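Local atomic coordinates of halohydrin epoxidase A (PDB entry 4Z9F), a protein that probably catalyses the reversible, cofactor-independent elimination of hydrogen halide from vicinal halohydrins to give epoxides. Residues D24-V29 with A72-V77; A33-A38 with T51-E56. The protein carries 1 engineered substitution. All blocks are in the same frame, centred on the assembly; numbering follows the deposited sequence.

In the fold
Contacts 1 and 2 both reach the same parallel sheet of a Rossmann-like fold, their centres about 16 Å apart. Contact 1 reaches from strand 27-30 to strand 73-79 past the strand between them, 3-6; contact 2 packs the turn that follows strand 27-30 against edge strand 52-53. Strand 27-30 is the shared element: V28 O lies 3.1 Å from V52 N, a probable backbone hydrogen bond between neighbouring strands, and V29 CG1 packs 3.4 Å from L54 CG. Along the chain, both segments of contact 2 fall between those of contact 1.

Contact 1. Residues D24-V29 with A72-V77; sequences DGYTVV and AIDTIV
Y26 and D74 meet through a phenol-to-carboxylate hydrogen bond although their CA atoms are 9.0 Å apart. That separation fits two strands with a third between them, and strand 3-6 does lie between 27-30 and 73-79. Followed outward, the tyrosine starts at a CB that heads toward 72-77; CG is anti to the carbonyl carbon (chi1 -71°), which sends the ring across the gap. CB and the near half of the ring stay clear of 72-77; the side chain as a whole also touches L21 of helix 14-23, A4 of strand 3-6 and A224 of helix 213-224. Contact begins on one flank of the ring, where CE2 of Y26 comes within 3.2 Å of D74 OD2. CZ of Y26 follows at 3.5 Å from D74 OD2, and the tip, Y26 OH, donates to D74 OD2 at 2.9 Å. The oxygen therefore lies at the ring's edge, close to its plane, whereas the carboxylate plane is turned 71° from the ring.

The phenol meets OD2 from above the carboxylate, 50° out of its plane. A second donor, T75 OG1, comes from the opposite face on the anti side and lies 2.6 Å from D74 OD2. The two hydroxyls thus grip a single oxygen between them, while their own separation, 3.9 Å from Y26 OH to T75 OG1, is too long for a direct bond. D74 OD1 forms a salt bridge with R226, so both carboxylate oxygens are engaged; two hydroxyl donors and a guanidinium would be expected to favour the ionised form. Just before Y26 in sequence, G25 ends helix 14-23 in a Schellman motif. The arrangement is a buried tyrosine-aspartate-threonine hydrogen-bond cluster near the N-terminal ends of parallel strands 27-30 and 73-79, spanning strand 3-6, in a Rossmann-like sheet.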
# COMPACT_ATOMS: atom_id res chain seq x y z
N ASP C 24 -23.63 -5.87 23.70
CA ASP C 24 -23.65 -7.07 22.89
C ASP C 24 -23.62 -8.35 23.72
O ASP C 24 -23.56 -9.44 23.15
CB ASP C 24 -22.46 -7.05 21.91
CG ASP C 24 -22.63 -8.04 20.77
OD1 ASP C 24 -21.59 -8.55 20.28
OD2 ASP C 24 -23.78 -8.31 20.35
N GLY C 25 -23.63 -8.23 25.05
CA GLY C 25 -23.73 -9.39 25.91
C GLY C 25 -22.45 -9.82 26.59
O GLY C 25 -22.46 -10.85 27.28
N TYR C 26 -21.36 -9.08 26.44
CA TYR C 26 -20.09 -9.43 27.06
C TYR C 26 -20.00 -8.92 28.50
O TYR C 26 -20.58 -7.89 28.86
CB TYR C 26 -18.91 -8.86 26.28
CG TYR C 26 -18.61 -9.50 24.94
CD1 TYR C 26 -19.51 -9.42 23.90
CD2 TYR C 26 -17.40 -10.15 24.72
CE1 TYR C 26 -19.24 -9.98 22.66
CE2 TYR C 26 -17.12 -10.72 23.48
CZ TYR C 26 -18.05 -10.63 22.46
OH TYR C 26 -17.80 -11.19 21.22
N THR C 27 -19.23 -9.63 29.30
CA THR C 27 -18.63 -9.04 30.49
C THR C 27 -17.31 -8.42 30.05
O THR C 27 -16.43 -9.11 29.53
CB THR C 27 -18.41 -10.10 31.57
OG1 THR C 27 -19.67 -10.68 31.91
CG2 THR C 27 -17.79 -9.48 32.82
N VAL C 28 -17.19 -7.11 30.23
CA VAL C 28 -16.02 -6.38 29.77
C VAL C 28 -15.10 -6.13 30.95
O VAL C 28 -15.41 -5.31 31.83
CB VAL C 28 -16.41 -5.08 29.06
CG1 VAL C 28 -15.16 -4.42 28.50
CG2 VAL C 28 -17.44 -5.37 27.96
N VAL C 29 -13.97 -6.83 30.98
CA VAL C 29 -12.92 -6.61 31.96
C VAL C 29 -11.99 -5.51 31.44
O VAL C 29 -11.48 -5.60 30.32
CB VAL C 29 -12.14 -7.91 32.21
CG1 VAL C 29 -11.04 -7.68 33.20
CG2 VAL C 29 -13.08 -9.01 32.67
N ALA C 72 -12.54 -18.19 29.71
CA ALA C 72 -11.81 -17.93 28.48
C ALA C 72 -12.07 -16.51 28.01
O ALA C 72 -13.18 -15.99 28.19
CB ALA C 72 -12.21 -18.92 27.37
N ILE C 73 -11.06 -15.90 27.40
CA ILE C 73 -11.19 -14.57 26.79
C ILE C 73 -11.62 -14.75 25.34
O ILE C 73 -10.95 -15.43 24.57
CB ILE C 73 -9.87 -13.79 26.88
CG1 ILE C 73 -9.45 -13.58 28.33
CG2 ILE C 73 -10.00 -12.41 26.20
CD1 ILE C 73 -8.06 -13.01 28.46
N ASP C 74 -12.75 -14.13 24.97
CA ASP C 74 -13.25 -14.18 23.61
C ASP C 74 -12.62 -13.10 22.73
O ASP C 74 -12.31 -13.36 21.56
CB ASP C 74 -14.78 -14.04 23.60
CG ASP C 74 -15.37 -13.86 22.20
OD1 ASP C 74 -15.87 -14.87 21.63
OD2 ASP C 74 -15.38 -12.71 21.68
N THR C 75 -12.43 -11.90 23.27
CA THR C 75 -11.93 -10.76 22.52
C THR C 75 -11.03 -9.91 23.39
O THR C 75 -11.33 -9.65 24.56
CB THR C 75 -13.09 -9.90 21.98
OG1 THR C 75 -13.89 -10.68 21.09
CG2 THR C 75 -12.56 -8.66 21.26
N ILE C 76 -9.89 -9.49 22.83
CA ILE C 76 -9.03 -8.50 23.43
C ILE C 76 -9.06 -7.27 22.52
O ILE C 76 -8.80 -7.38 21.32
CB ILE C 76 -7.59 -9.01 23.62
CG1 ILE C 76 -7.57 -10.26 24.51
CG2 ILE C 76 -6.70 -7.91 24.20
CD1 ILE C 76 -6.21 -10.92 24.60
N VAL C 77 -9.43 -6.12 23.08
CA VAL C 77 -9.28 -4.84 22.39
C VAL C 77 -8.04 -4.18 22.96
O VAL C 77 -8.05 -3.69 24.10
CB VAL C 77 -10.51 -3.94 22.56
CG1 VAL C 77 -10.24 -2.59 21.91
CG2 VAL C 77 -11.73 -4.58 21.93

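Contact 2. Residues A33-A38 with T51-E56; sequences ASFADA and TVALAE. Engineered in segment 33-38: S34 (natural residue Thr).
A beta-alpha-beta crossover joins strand 27-30 through helix 38-47 to edge strand 52-53, and F35, in the 3-10 turn leading into that helix, packs back on A53 and L54. The CB of F35 points toward 51-56, and with CG anti to the carbonyl carbon (chi1 -67°) the ring turns one face to the methyl of A53. The methyl CB of A53 sits over that face, 3.9 Å from the F35 ring centroid and 23° off the ring normal, a CH-pi contact. It is displaced toward the rim, which explains why its nearest ring atom is F35 CE1, 3.6 Å from A53 CB.

The carbonyl of L54 approaches differently: its oxygen lies at the ring edge near the plane, with F35 CD1 3.5 Å from L54 O. Packing is tightest at the base of the side chain, where F35 CB is 3.1 Å from L54 O. L54 offers only backbone here, its side-chain end leading away toward helix 62-67.

Helix 38-47 ties both segments together: R41 NH2 bonds to F35 O, E45 OE1 accepts from A53 N, and the F44 ring meets that of F35 with planes at about 60°. D37 is the helix N-cap. F35 thus packs between the 3-10 turn, helix 38-47 and the edge strand of a Rossmann-like beta-alpha-beta crossover.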
# COMPACT_ATOMS: atom_id res chain seq x y z
N ALA C 33 -4.91 3.16 33.49
CA ALA C 33 -3.88 3.65 34.41
C ALA C 33 -4.48 4.13 35.72
O ALA C 33 -3.86 4.00 36.78
CB ALA C 33 -3.07 4.77 33.76
N SER C 34 -5.70 4.68 35.67
CA SER C 34 -6.31 5.24 36.86
C SER C 34 -6.79 4.15 37.81
O SER C 34 -7.10 4.45 38.97
CB SER C 34 -7.49 6.13 36.48
OG SER C 34 -8.56 5.36 35.97
N PHE C 35 -6.87 2.92 37.35
CA PHE C 35 -7.36 1.83 38.19
C PHE C 35 -6.33 1.37 39.21
O PHE C 35 -6.61 0.44 39.98
CB PHE C 35 -7.82 0.66 37.32
CG PHE C 35 -9.04 0.95 36.49
CD1 PHE C 35 -9.48 0.03 35.54
CD2 PHE C 35 -9.73 2.14 36.63
CE1 PHE C 35 -10.62 0.28 34.77
CE2 PHE C 35 -10.85 2.40 35.85
CZ PHE C 35 -11.29 1.47 34.92
N ALA C 36 -5.14 1.97 39.24
CA ALA C 36 -4.24 1.69 40.34
C ALA C 36 -4.85 2.10 41.67
O ALA C 36 -4.41 1.63 42.73
CB ALA C 36 -2.90 2.40 40.14
N ASP C 37 -5.88 2.96 41.64
CA ASP C 37 -6.57 3.43 42.83
C ASP C 37 -7.90 2.70 42.98
O ASP C 37 -8.79 2.83 42.12
CB ASP C 37 -6.81 4.94 42.75
CG ASP C 37 -7.43 5.48 44.01
OD1 ASP C 37 -8.65 5.76 44.00
OD2 ASP C 37 -6.71 5.61 45.02
N ALA C 38 -8.05 1.95 44.08
CA ALA C 38 -9.26 1.18 44.33
C ALA C 38 -10.53 1.99 44.19
O ALA C 38 -11.58 1.45 43.79
CB ALA C 38 -9.18 0.57 45.73
N THR C 51 -19.14 -4.29 33.99
CA THR C 51 -17.70 -4.33 33.78
C THR C 51 -16.96 -4.70 35.06
O THR C 51 -17.48 -4.62 36.18
CB THR C 51 -17.18 -2.98 33.28
OG1 THR C 51 -17.25 -2.02 34.35
CG2 THR C 51 -18.00 -2.48 32.08
N VAL C 52 -15.71 -5.13 34.88
CA VAL C 52 -14.77 -5.38 35.95
C VAL C 52 -13.57 -4.48 35.72
O VAL C 52 -13.04 -4.42 34.61
CB VAL C 52 -14.34 -6.86 36.00
CG1 VAL C 52 -13.12 -7.04 36.90
CG2 VAL C 52 -15.49 -7.74 36.45
N ALA C 53 -13.15 -3.76 36.76
CA ALA C 53 -11.98 -2.90 36.70
C ALA C 53 -10.79 -3.63 37.30
O ALA C 53 -10.79 -3.94 38.49
CB ALA C 53 -12.22 -1.58 37.44
N LEU C 54 -9.79 -3.91 36.47
CA LEU C 54 -8.56 -4.56 36.91
C LEU C 54 -7.65 -3.58 37.62
O LEU C 54 -7.55 -2.41 37.24
CB LEU C 54 -7.80 -5.15 35.73
CG LEU C 54 -8.46 -6.25 34.92
CD1 LEU C 54 -7.53 -6.64 33.77
CD2 LEU C 54 -8.76 -7.44 35.83
N ALA C 55 -6.93 -4.07 38.63
CA ALA C 55 -5.89 -3.27 39.24
C ALA C 55 -4.57 -3.37 38.48
O ALA C 55 -3.77 -2.43 38.55
CB ALA C 55 -5.68 -3.69 40.70
N GLU C 56 -4.35 -4.46 37.76
CA GLU C 56 -3.03 -4.72 37.18
C GLU C 56 -2.69 -3.67 36.13
O GLU C 56 -3.54 -3.28 35.32
CB GLU C 56 -2.98 -6.12 36.56
CG GLU C 56 -2.76 -7.22 37.61
CD GLU C 56 -4.03 -7.55 38.41
OE1 GLU C 56 -3.96 -8.45 39.30
OE2 GLU C 56 -5.08 -6.92 38.13